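PDB 5IJX: tyrosine--tRNA ligase, mitochondrial from Coccidioides posadasii, which probably catalyses the ATP-dependent attachment of L-tyrosine to tRNA(Tyr) in mitochondria, the chain here holding its class I synthetase core without the C-terminal part. Local coordinates for residues F37-L41 / W92-L98; K59-K64 / D272-A276; M250-K254 / N277-I281. All coordinates share one frame; numbering follows the deposited sequence.

Overall arrangement
The three contacts illustrate how a Rossmann-type sheet is packed from outside its active site. Helix 54-63 lies between them: in contact 2 it meets the loop 272-276, its Ile61 touches Phe37 and Leu98 of contact 1, and its Leu60 packs on Tyr279 of contact 3. Centres of contacts 1 and 2 are about 15 Å apart, those of 2 and 3 about 13 Å, and those of 1 and 3 about 19 Å. Along the chain, contact 2 interleaves with each of the others, whereas contact 1 closes before contact 3 opens. Contact 1 thereby ties helix 37-43 to helix 84-95, and contact 2 ties helix 54-63 to the loop before strand 279-283.

Contact 1: residues F37-L41 / W92-L98; sequences FLSFL and WAYVHGL
Ala93 O, near the end of helix 84-95, accepts two backbone N-H groups that arrive from opposite faces of its plane, His96 N at 3.0 Å and Leu98 N at 3.1 Å. The second bond belongs to a Schellman motif, completed by Gly97 N on Tyr94 O, with Gly97 as the C-prime residue. His96 and Leu98, which this turn sets in place, both meet the ring of Phe37. Because CG of Phe37 is anti to the backbone N (chi1 -176°), the ring extends from helix 37-43 toward this helix end, and its leading atom CZ comes within 3.4 Å of Ala93 N at the ring edge. Leu98 CD1 lies over one face in a CH-pi contact, 4.1 Å from the centroid, while Leu41 CG backs the opposite face. Phe37 CE1 lies over a face of the His96 imidazole, 3.7 Å from its CG, with the ring planes inclined at 58°. Phe40, almost one turn further along the helix, makes a T-shaped pair with Trp92: its edge, led by CE2 and CZ, points into the face of the six-membered ring, the centroids 4.8 Å apart and the planes at 80°. The four residues form an aromatic cluster between the helices. Trp92 also meets Phe335 and His96 meets Phe156, which adds two further rings. Next to it, Ile61 of helix 54-63 touches Phe37 and Leu98, and Phe68 of strand 67-72 packs on Ala93 and Leu98, so helix 37-43 is seated against the crossover helix that joins strands 67-72 and 99-104.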
loop_
_atom_site.group_PDB
_atom_site.type_symbol
_atom_site.label_atom_id
_atom_site.label_comp_id
_atom_site.label_asym_id
_atom_site.label_seq_id
_atom_site.Cartn_x
_atom_site.Cartn_y
_atom_site.Cartn_z
ATOM N N PHE A 37 30.696 6.322 -21.728
ATOM C CA PHE A 37 29.334 6.603 -22.169
ATOM C C PHE A 37 28.774 7.841 -21.479
ATOM O O PHE A 37 28.133 8.682 -22.122
ATOM C CB PHE A 37 28.446 5.389 -21.906
ATOM C CG PHE A 37 27.042 5.541 -22.414
ATOM C CD1 PHE A 37 26.783 5.556 -23.775
ATOM C CD2 PHE A 37 25.981 5.661 -21.533
ATOM C CE1 PHE A 37 25.491 5.693 -24.246
ATOM C CE2 PHE A 37 24.686 5.798 -21.999
ATOM C CZ PHE A 37 24.442 5.815 -23.356
ATOM N N LEU A 38 29.006 7.974 -20.172
ATOM C CA LEU A 38 28.512 9.141 -19.449
ATOM C C LEU A 38 29.142 10.421 -19.985
ATOM O O LEU A 38 28.446 11.410 -20.242
ATOM C CB LEU A 38 28.791 8.983 -17.954
ATOM C CG LEU A 38 28.190 10.050 -17.041
ATOM C CD1 LEU A 38 26.669 10.038 -17.118
ATOM C CD2 LEU A 38 28.657 9.839 -15.610
ATOM N N SER A 39 30.466 10.421 -20.155
ATOM C CA SER A 39 31.139 11.572 -20.750
ATOM C C SER A 39 30.503 11.947 -22.083
ATOM O O SER A 39 30.293 13.133 -22.372
ATOM C CB SER A 39 32.626 11.267 -20.932
ATOM O OG SER A 39 33.301 12.355 -21.539
ATOM N N PHE A 40 30.181 10.947 -22.904
ATOM C CA PHE A 40 29.552 11.216 -24.193
ATOM C C PHE A 40 28.190 11.875 -24.008
ATOM O O PHE A 40 27.901 12.909 -24.624
ATOM C CB PHE A 40 29.426 9.918 -24.990
ATOM C CG PHE A 40 28.682 10.072 -26.283
ATOM C CD1 PHE A 40 29.240 10.770 -27.340
ATOM C CD2 PHE A 40 27.428 9.511 -26.443
ATOM C CE1 PHE A 40 28.556 10.910 -28.531
ATOM C CE2 PHE A 40 26.739 9.646 -27.632
ATOM C CZ PHE A 40 27.304 10.346 -28.677
ATOM N N LEU A 41 27.336 11.294 -23.158
ATOM C CA LEU A 41 26.040 11.909 -22.885
ATOM C C LEU A 41 26.203 13.361 -22.455
ATOM O O LEU A 41 25.403 14.226 -22.831
ATOM C CB LEU A 41 25.291 11.121 -21.806
ATOM C CG LEU A 41 24.714 9.747 -22.161
ATOM C CD1 LEU A 41 23.944 9.199 -20.971
ATOM C CD2 LEU A 41 23.817 9.807 -23.390
ATOM N N TRP A 92 20.486 6.280 -27.223
ATOM C CA TRP A 92 21.935 6.136 -27.190
ATOM C C TRP A 92 22.316 4.867 -26.444
ATOM O O TRP A 92 22.991 3.988 -26.992
ATOM C CB TRP A 92 22.576 7.367 -26.544
ATOM C CG TRP A 92 22.577 8.578 -27.438
ATOM C CD1 TRP A 92 21.868 9.731 -27.261
ATOM C CD2 TRP A 92 23.319 8.747 -28.654
ATOM N NE1 TRP A 92 22.126 10.609 -28.289
ATOM C CE2 TRP A 92 23.013 10.028 -29.155
ATOM C CE3 TRP A 92 24.213 7.941 -29.365
ATOM C CZ2 TRP A 92 23.569 10.520 -30.330
ATOM C CZ3 TRP A 92 24.761 8.433 -30.535
ATOM C CH2 TRP A 92 24.437 9.709 -31.005
ATOM N N ALA A 93 21.850 4.739 -25.199
ATOM C CA ALA A 93 22.136 3.542 -24.417
ATOM C C ALA A 93 21.915 2.290 -25.253
ATOM O O ALA A 93 22.802 1.435 -25.371
ATOM C CB ALA A 93 21.262 3.520 -23.163
ATOM N N TYR A 94 20.744 2.189 -25.880
ATOM C CA TYR A 94 20.429 0.992 -26.649
ATOM C C TYR A 94 21.487 0.722 -27.711
ATOM O O TYR A 94 22.016 -0.391 -27.808
ATOM C CB TYR A 94 19.050 1.131 -27.286
ATOM C CG TYR A 94 18.735 0.038 -28.282
ATOM C CD1 TYR A 94 18.496 -1.261 -27.859
ATOM C CD2 TYR A 94 18.676 0.305 -29.643
ATOM C CE1 TYR A 94 18.209 -2.262 -28.760
ATOM C CE2 TYR A 94 18.388 -0.688 -30.552
ATOM C CZ TYR A 94 18.156 -1.971 -30.105
ATOM O OH TYR A 94 17.867 -2.964 -31.011
ATOM N N VAL A 95 21.844 1.742 -28.490
ATOM C CA VAL A 95 22.695 1.526 -29.658
ATOM C C VAL A 95 24.130 1.358 -29.189
ATOM O O VAL A 95 25.034 1.121 -30.000
ATOM C CB VAL A 95 22.579 2.672 -30.684
ATOM C CG1 VAL A 95 21.150 2.779 -31.211
ATOM C CG2 VAL A 95 23.045 3.993 -30.086
ATOM N N HIS A 96 24.359 1.489 -27.884
ATOM C CA HIS A 96 25.681 1.244 -27.327
ATOM C C HIS A 96 25.771 -0.106 -26.621
ATOM O O HIS A 96 26.748 -0.359 -25.909
ATOM C CB HIS A 96 26.081 2.376 -26.375
ATOM C CG HIS A 96 26.646 3.577 -27.074
ATOM N ND1 HIS A 96 27.988 3.893 -27.046
ATOM C CD2 HIS A 96 26.051 4.534 -27.826
ATOM C CE1 HIS A 96 28.197 4.992 -27.749
ATOM N NE2 HIS A 96 27.038 5.400 -28.234
ATOM N N GLY A 97 24.787 -0.982 -26.817
ATOM C CA GLY A 97 24.805 -2.300 -26.221
ATOM C C GLY A 97 24.264 -2.372 -24.814
ATOM O O GLY A 97 24.199 -3.472 -24.250
ATOM N N LEU A 98 23.881 -1.244 -24.228
ATOM C CA LEU A 98 23.269 -1.227 -22.910
ATOM C C LEU A 98 21.768 -1.437 -23.037
ATOM O O LEU A 98 21.162 -1.110 -24.062
ATOM C CB LEU A 98 23.565 0.094 -22.199
ATOM C CG LEU A 98 25.031 0.276 -21.801
ATOM C CD1 LEU A 98 25.398 1.745 -21.700
ATOM C CD2 LEU A 98 25.312 -0.436 -20.485
#

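Contact 2: residues K59-K64 / D272-A276; sequences KLITRK and DPDLA
Lys59 starts out from its helix with CG anti to the backbone N and then bends at chi3 (98°), which carries NZ to two carboxylates of the loop 272-276. Asp272, with its own CG anti to N, reaches back toward the lysine, whereas the Asp274 side chain lies across it at about a right angle. The ammonium group forms a salt bridge to each. NZ lies 3.0 Å from Asp274 OD2, which it meets from above the carboxylate plane, 42° out of it; the hydrogen bond to Asp272 OD2, also 3.0 Å from NZ, is weak. On the loop side, the other oxygen of Asp272 takes a weak bond from Asp274 N. One lysine therefore offsets two neighbouring negative charges, and this should stabilise all three as ions. Arg63 NH1 lies 4.2 Å from Asp272 OD2, beyond salt-bridge range and with the oxygen well out of the guanidinium plane, so it probably adds a charge effect alone.

The loop is the last part of the connection from helix 243-259 to strand 279-283, and helix 54-63 leads into strand 67-72. The contact consequently sits at the amino ends of these parallel strands, away from the carboxyl ends, which help to form the tyrosine pocket. Behind the salt bridges the leucines make an apolar contact, Leu60 CD1 approaching Leu275 CD2 at 4.2 Å. The same methyl packs against the loop backbone, with Leu60 CD1 3.6 Å from Leu275 O. Leu275 CD1 also lies 3.9 Å from Arg63 NH1. Lys64, its chain extended throughout, gives a hydrogen bond from NZ to Leu275 O at 3.1 Å, tilted 23° from the carbonyl plane. The same NZ bonds Gln234 OE1, at the start of strand 233-239.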
loop_
_atom_site.group_PDB
_atom_site.type_symbol
_atom_site.label_atom_id
_atom_site.label_comp_id
_atom_site.label_asym_id
_atom_site.label_seq_id
_atom_site.Cartn_x
_atom_site.Cartn_y
_atom_site.Cartn_z
ATOM N N LYS A 59 31.967 4.935 -13.692
ATOM C CA LYS A 59 32.626 3.665 -13.407
ATOM C C LYS A 59 31.686 2.491 -13.649
ATOM O O LYS A 59 32.057 1.505 -14.296
ATOM C CB LYS A 59 33.127 3.668 -11.962
ATOM C CG LYS A 59 33.980 2.473 -11.576
ATOM C CD LYS A 59 34.546 2.648 -10.169
ATOM C CE LYS A 59 33.726 1.901 -9.138
ATOM N NZ LYS A 59 34.006 2.366 -7.747
ATOM N N LEU A 60 30.461 2.579 -13.128
ATOM C CA LEU A 60 29.490 1.504 -13.304
ATOM C C LEU A 60 29.282 1.195 -14.780
ATOM O O LEU A 60 29.447 0.052 -15.221
ATOM C CB LEU A 60 28.164 1.890 -12.647
ATOM C CG LEU A 60 26.993 0.932 -12.890
ATOM C CD1 LEU A 60 27.212 -0.386 -12.163
ATOM C CD2 LEU A 60 25.686 1.571 -12.465
ATOM N N ILE A 61 28.906 2.211 -15.560
ATOM C CA ILE A 61 28.594 1.991 -16.968
ATOM C C ILE A 61 29.811 1.446 -17.701
ATOM O O ILE A 61 29.696 0.556 -18.552
ATOM C CB ILE A 61 28.079 3.294 -17.606
ATOM C CG1 ILE A 61 26.841 3.797 -16.853
ATOM C CG2 ILE A 61 27.759 3.076 -19.078
ATOM C CD1 ILE A 61 26.304 5.128 -17.345
ATOM N N THR A 62 30.996 1.969 -17.383
ATOM C CA THR A 62 32.203 1.512 -18.066
ATOM C C THR A 62 32.497 0.048 -17.751
ATOM O O THR A 62 32.902 -0.715 -18.637
ATOM C CB THR A 62 33.386 2.396 -17.672
ATOM O OG1 THR A 62 33.122 3.749 -18.065
ATOM C CG2 THR A 62 34.664 1.924 -18.343
ATOM N N ARG A 63 32.295 -0.364 -16.501
ATOM C CA ARG A 63 32.655 -1.704 -16.059
ATOM C C ARG A 63 31.540 -2.732 -16.231
ATOM O O ARG A 63 31.804 -3.931 -16.092
ATOM C CB ARG A 63 33.057 -1.687 -14.579
ATOM C CG ARG A 63 34.455 -1.174 -14.285
ATOM C CD ARG A 63 35.045 -1.938 -13.109
ATOM N NE ARG A 63 36.143 -1.227 -12.461
ATOM C CZ ARG A 63 36.493 -1.391 -11.188
ATOM N NH1 ARG A 63 35.825 -2.234 -10.409
ATOM N NH2 ARG A 63 37.508 -0.704 -10.685
ATOM N N LYS A 64 30.312 -2.309 -16.520
ATOM C CA LYS A 64 29.175 -3.213 -16.417
ATOM C C LYS A 64 28.128 -2.862 -17.463
ATOM O O LYS A 64 27.773 -1.691 -17.620
ATOM C CB LYS A 64 28.571 -3.141 -15.011
ATOM C CG LYS A 64 27.571 -4.229 -14.693
ATOM C CD LYS A 64 27.173 -4.159 -13.230
ATOM C CE LYS A 64 26.304 -5.334 -12.822
ATOM N NZ LYS A 64 26.049 -5.345 -11.355
ATOM N N ASP A 272 32.524 -4.439 -4.847
ATOM C CA ASP A 272 32.520 -2.983 -4.921
ATOM C C ASP A 272 31.087 -2.466 -4.855
ATOM O O ASP A 272 30.302 -2.734 -5.771
ATOM C CB ASP A 272 33.183 -2.511 -6.205
ATOM C CG ASP A 272 33.210 -1.000 -6.321
ATOM O OD1 ASP A 272 33.109 -0.321 -5.276
ATOM O OD2 ASP A 272 33.335 -0.492 -7.454
ATOM N N PRO A 273 30.707 -1.720 -3.812
ATOM C CA PRO A 273 29.311 -1.259 -3.726
ATOM C C PRO A 273 28.890 -0.396 -4.900
ATOM O O PRO A 273 27.726 -0.454 -5.313
ATOM C CB PRO A 273 29.277 -0.469 -2.409
ATOM C CG PRO A 273 30.487 -0.900 -1.652
ATOM C CD PRO A 273 31.515 -1.234 -2.680
ATOM N N ASP A 274 29.804 0.405 -5.452
ATOM C CA ASP A 274 29.462 1.263 -6.580
ATOM C C ASP A 274 28.937 0.472 -7.770
ATOM O O ASP A 274 28.232 1.039 -8.614
ATOM C CB ASP A 274 30.682 2.086 -6.998
ATOM C CG ASP A 274 31.086 3.102 -5.949
ATOM O OD1 ASP A 274 30.554 3.034 -4.820
ATOM O OD2 ASP A 274 31.937 3.965 -6.249
ATOM N N LEU A 275 29.264 -0.816 -7.863
ATOM C CA LEU A 275 28.788 -1.657 -8.952
ATOM C C LEU A 275 27.444 -2.311 -8.658
ATOM O O LEU A 275 26.855 -2.913 -9.563
ATOM C CB LEU A 275 29.824 -2.742 -9.266
ATOM C CG LEU A 275 31.192 -2.242 -9.737
ATOM C CD1 LEU A 275 32.149 -3.407 -9.928
ATOM C CD2 LEU A 275 31.066 -1.440 -11.022
ATOM N N ALA A 276 26.949 -2.207 -7.424
ATOM C CA ALA A 276 25.685 -2.811 -7.036
ATOM C C ALA A 276 24.584 -1.796 -6.759
ATOM O O ALA A 276 23.439 -2.202 -6.536
ATOM C CB ALA A 276 25.880 -3.683 -5.786
#

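Contact 3: residues M250-K254 / N277-I281; sequences MDAIK and NPYGI
Pro278 turns its ring toward helix 243-259 and presses it against three residues of one helical face, Met250, Ile253 and Lys254. CG of the proline leads, lying 3.7 Å from Met250 CA and 4.0 Å from Ile253 CB. Ile253 and the ring lie side by side, pointing opposite ways, with CD1 of the isoleucine reaching Pro278 CB. Lys254 passes the ring at a slant: its CG is 4.0 Å from Pro278 CD, and the extended chain brings CE to the same atom. Beyond the ring, that methylene chain meets Asn277 at about a right angle, CE lying 3.7 Å from ND2, so here the lysine contributes packing through its carbons.

Met250, present as selenomethionine, touches the proline ring through CA and CB and then runs on toward the strand. Its CG is anti to the carbonyl carbon (chi1 -63°) and the chain bends at chi3 (41°). The selenium consequently lies beside the start of the strand, 3.7 Å from Gly280 N, and the terminal CE folds back to 3.4 Å from Pro278 O. The partners of this outer end are backbone atoms.

This is the helix-to-strand return of a beta-alpha-beta crossover made of strand 233-239, helix 243-259 and strand 279-283. CB of Tyr279 points away from helix 243-259; the ring packs on Ala56, Leu57 and Leu60 of helix 54-63, and its OH is hydrogen-bonded to Asp274 O in the loop before the strand. On the helix side, Ile253 packs on Phe225, Trp226 and Phe229 of helix 217-229, which also supplies Tyr217, Gln221 and Asp224 to the tyrosine pocket, while strand 279-283 lies between strands 233-239 and 49-51.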
loop_
_atom_site.group_PDB
_atom_site.type_symbol
_atom_site.label_atom_id
_atom_site.label_comp_id
_atom_site.label_asym_id
_atom_site.label_seq_id
_atom_site.Cartn_x
_atom_site.Cartn_y
_atom_site.Cartn_z
HETATM N N MSE A 250 16.372 5.680 -5.462
HETATM C CA MSE A 250 17.676 5.150 -5.097
HETATM C C MSE A 250 17.715 4.872 -3.608
HETATM O O MSE A 250 17.928 3.735 -3.183
HETATM C CB MSE A 250 18.780 6.127 -5.484
HETATM C CG MSE A 250 18.867 6.377 -6.973
HETATM SE SE MSE A 250 20.048 7.855 -7.389
HETATM C CE MSE A 250 21.477 7.462 -6.116
ATOM N N ASP A 251 17.488 5.921 -2.812
ATOM C CA ASP A 251 17.478 5.753 -1.366
ATOM C C ASP A 251 16.555 4.620 -0.944
ATOM O O ASP A 251 16.837 3.920 0.035
ATOM C CB ASP A 251 17.061 7.053 -0.685
ATOM C CG ASP A 251 18.089 8.155 -0.866
ATOM O OD1 ASP A 251 19.245 7.836 -1.223
ATOM O OD2 ASP A 251 17.746 9.338 -0.644
ATOM N N ALA A 252 15.457 4.414 -1.672
ATOM C CA ALA A 252 14.565 3.308 -1.346
ATOM C C ALA A 252 15.277 1.977 -1.551
ATOM O O ALA A 252 15.383 1.161 -0.626
ATOM C CB ALA A 252 13.292 3.388 -2.191
ATOM N N ILE A 253 15.805 1.758 -2.757
ATOM C CA ILE A 253 16.477 0.497 -3.060
ATOM C C ILE A 253 17.612 0.257 -2.077
ATOM O O ILE A 253 17.730 -0.824 -1.487
ATOM C CB ILE A 253 16.982 0.494 -4.515
ATOM C CG1 ILE A 253 15.795 0.544 -5.481
ATOM C CG2 ILE A 253 17.855 -0.738 -4.775
ATOM C CD1 ILE A 253 16.182 0.687 -6.933
ATOM N N LYS A 254 18.476 1.258 -1.896
ATOM C CA LYS A 254 19.545 1.135 -0.915
ATOM C C LYS A 254 18.981 0.714 0.435
ATOM O O LYS A 254 19.477 -0.231 1.061
ATOM C CB LYS A 254 20.311 2.454 -0.809
ATOM C CG LYS A 254 21.099 2.791 -2.075
ATOM C CD LYS A 254 21.778 4.148 -1.999
ATOM C CE LYS A 254 22.661 4.391 -3.219
ATOM N NZ LYS A 254 23.053 5.824 -3.369
ATOM N N ASN A 277 24.892 -0.498 -6.775
ATOM C CA ASN A 277 23.959 0.519 -6.317
ATOM C C ASN A 277 23.151 1.092 -7.472
ATOM O O ASN A 277 23.538 0.984 -8.639
ATOM C CB ASN A 277 24.713 1.646 -5.617
ATOM C CG ASN A 277 25.069 1.309 -4.185
ATOM O OD1 ASN A 277 24.833 0.195 -3.720
ATOM N ND2 ASN A 277 25.642 2.274 -3.476
ATOM N N PRO A 278 22.017 1.716 -7.169
ATOM C CA PRO A 278 21.241 2.406 -8.200
ATOM C C PRO A 278 21.716 3.834 -8.414
ATOM O O PRO A 278 22.248 4.488 -7.515
ATOM C CB PRO A 278 19.820 2.377 -7.622
ATOM C CG PRO A 278 20.043 2.468 -6.148
ATOM C CD PRO A 278 21.308 1.690 -5.877
ATOM N N TYR A 279 21.511 4.316 -9.639
ATOM C CA TYR A 279 21.909 5.664 -10.018
ATOM C C TYR A 279 20.809 6.308 -10.854
ATOM O O TYR A 279 19.890 5.641 -11.347
ATOM C CB TYR A 279 23.229 5.661 -10.799
ATOM C CG TYR A 279 24.417 5.128 -10.024
ATOM C CD1 TYR A 279 25.275 5.989 -9.350
ATOM C CD2 TYR A 279 24.682 3.766 -9.971
ATOM C CE1 TYR A 279 26.363 5.507 -8.644
ATOM C CE2 TYR A 279 25.767 3.276 -9.267
ATOM C CZ TYR A 279 26.604 4.150 -8.606
ATOM O OH TYR A 279 27.684 3.664 -7.905
ATOM N N GLY A 280 20.919 7.625 -11.022
ATOM C CA GLY A 280 19.944 8.364 -11.794
ATOM C C GLY A 280 20.611 9.364 -12.716
ATOM O O GLY A 280 21.739 9.805 -12.485
ATOM N N ILE A 281 19.882 9.719 -13.775
ATOM C CA ILE A 281 20.285 10.775 -14.695
ATOM C C ILE A 281 19.071 11.644 -14.990
ATOM O O ILE A 281 17.985 11.130 -15.285
ATOM C CB ILE A 281 20.876 10.217 -16.005
ATOM C CG1 ILE A 281 22.069 9.305 -15.705
ATOM C CG2 ILE A 281 21.310 11.364 -16.919
ATOM C CD1 ILE A 281 22.623 8.596 -16.924
#